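Local coordinates for DUF1902 domain-containing protein (Thermus thermophilus, PDB 1WV8) that is of unknown function but carries a DUF1902 domain, whose family is grouped with the Met repressor-like proteins, and assembles as a pair of subunits, at residues A[3-8]-A[21-26]. Residues are numbered along the deposited sequence; the frame is centred on the assembly and turned at random.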
# COMPACT_ATOMS: atom_id res chain seq x y z
N THR A 3 -11.26 -8.90 -0.98
CA THR A 3 -10.03 -8.12 -0.90
C THR A 3 -9.00 -8.84 -0.04
O THR A 3 -9.27 -9.17 1.12
CB THR A 3 -10.29 -6.76 -0.26
OG1 THR A 3 -11.13 -5.98 -1.13
CG2 THR A 3 -8.97 -6.01 -0.03
N LEU A 4 -7.84 -9.11 -0.62
CA LEU A 4 -6.76 -9.79 0.09
C LEU A 4 -5.73 -8.74 0.50
O LEU A 4 -5.06 -8.15 -0.35
CB LEU A 4 -6.09 -10.83 -0.80
CG LEU A 4 -6.93 -12.00 -1.31
CD1 LEU A 4 -6.18 -12.79 -2.35
CD2 LEU A 4 -7.30 -12.86 -0.12
N LYS A 5 -5.61 -8.52 1.80
CA LYS A 5 -4.68 -7.55 2.32
C LYS A 5 -3.29 -8.17 2.45
O LYS A 5 -3.13 -9.22 3.07
CB LYS A 5 -5.17 -7.04 3.67
CG LYS A 5 -6.56 -6.41 3.60
CD LYS A 5 -6.99 -5.88 4.96
CE LYS A 5 -8.40 -5.31 4.91
NZ LYS A 5 -8.85 -4.79 6.23
N VAL A 6 -2.30 -7.51 1.85
CA VAL A 6 -0.91 -7.96 1.90
C VAL A 6 -0.04 -6.80 2.37
O VAL A 6 -0.10 -5.69 1.81
CB VAL A 6 -0.42 -8.39 0.51
CG1 VAL A 6 1.07 -8.78 0.56
CG2 VAL A 6 -1.26 -9.56 0.01
N GLN A 7 0.75 -7.04 3.41
CA GLN A 7 1.62 -5.98 3.90
C GLN A 7 3.00 -6.05 3.26
O GLN A 7 3.54 -7.14 3.04
CB GLN A 7 1.79 -6.05 5.42
CG GLN A 7 0.55 -5.71 6.22
CD GLN A 7 -0.38 -6.88 6.36
OE1 GLN A 7 0.03 -7.95 6.79
NE2 GLN A 7 -1.65 -6.68 6.02
N ALA A 8 3.55 -4.88 2.97
CA ALA A 8 4.88 -4.78 2.39
C ALA A 8 5.68 -4.16 3.51
O ALA A 8 5.38 -3.04 3.94
CB ALA A 8 4.88 -3.87 1.17
N SER A 21 1.21 -11.77 4.54
CA SER A 21 -0.24 -11.78 4.48
C SER A 21 -0.92 -12.83 5.33
O SER A 21 -0.56 -14.00 5.30
CB SER A 21 -0.71 -11.94 3.04
OG SER A 21 -2.12 -11.85 2.97
N ASP A 22 -1.94 -12.41 6.06
CA ASP A 22 -2.72 -13.31 6.91
C ASP A 22 -3.87 -13.89 6.08
O ASP A 22 -4.53 -14.85 6.50
CB ASP A 22 -3.27 -12.55 8.11
CG ASP A 22 -3.71 -13.47 9.23
OD1 ASP A 22 -2.84 -14.16 9.80
OD2 ASP A 22 -4.92 -13.50 9.54
N ASP A 23 -4.12 -13.30 4.91
CA ASP A 23 -5.19 -13.76 4.03
C ASP A 23 -4.67 -14.70 2.93
O ASP A 23 -5.44 -15.44 2.33
CB ASP A 23 -5.91 -12.57 3.36
CG ASP A 23 -6.65 -11.68 4.35
OD1 ASP A 23 -7.16 -12.19 5.36
OD2 ASP A 23 -6.73 -10.45 4.11
N VAL A 24 -3.36 -14.67 2.69
CA VAL A 24 -2.75 -15.51 1.66
C VAL A 24 -1.76 -16.50 2.26
O VAL A 24 -0.75 -16.12 2.84
CB VAL A 24 -2.03 -14.63 0.61
CG1 VAL A 24 -1.44 -15.49 -0.47
CG2 VAL A 24 -3.00 -13.63 0.02
N PRO A 25 -2.04 -17.81 2.11
CA PRO A 25 -1.21 -18.91 2.62
C PRO A 25 0.15 -19.06 1.98
O PRO A 25 0.32 -18.82 0.78
CB PRO A 25 -2.08 -20.15 2.38
CG PRO A 25 -3.48 -19.60 2.36
CD PRO A 25 -3.30 -18.34 1.55
N GLY A 26 1.13 -19.46 2.78
CA GLY A 26 2.48 -19.67 2.30
C GLY A 26 3.05 -18.56 1.44
O GLY A 26 3.76 -18.84 0.47
O HOH W 1 -3.42 -9.68 5.90
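K5 shows how a strand can keep its backbone hydrogen bonds on one edge beside the loop that follows strand 16-20: both of its main-chain polar groups are met by side chains of the 21-26 loop. S21, with OG anti to its backbone N (chi1 -176°), donates from OG to K5 O at 2.8 Å, the hydroxyl lying 27° out of the plane of that carbonyl. D23 takes the other group: its OD2 accepts from K5 N at 3.2 Å through the anti lone pair, along a nearly straight N-H line of 159°. The same S21 OG accepts from D23 N at 3.1 Å, closing an ST turn, and more weakly from V24 N. One hydroxyl thus shapes the loop and ties it to the strand. A water adds a second donor to K5 O, 2.9 Å from its oxygen, and accepts from D22 N and, weakly, from Q7 NE2, whose stronger partner is E65 on strand 61-69.

Apolar contacts lie beside this polar row. L4 CD2 rests on D23 CB at 3.8 Å, while its other methyl, CD1, meets V24 CG2, the two side chains crossing at about a right angle. V6 CG2 packs against S21 CB and OG and, more loosely, V24 CG2. L4 also reaches V45 and L49 of helix 34-51 and L70 of the second subunit, so it lies where the loop, that helix and the neighbouring chain meet.

An alanine at S21, lacking OG, would probably leave the ST turn less fixed, with K5 O losing its direct donor and D23 N and V24 N their shared acceptor. The chemistry implies that the side chains of S21 and D23 supply to K5 the donor and acceptor that a strand partner's backbone would give, next to the backbone bonding of Q7 with E20.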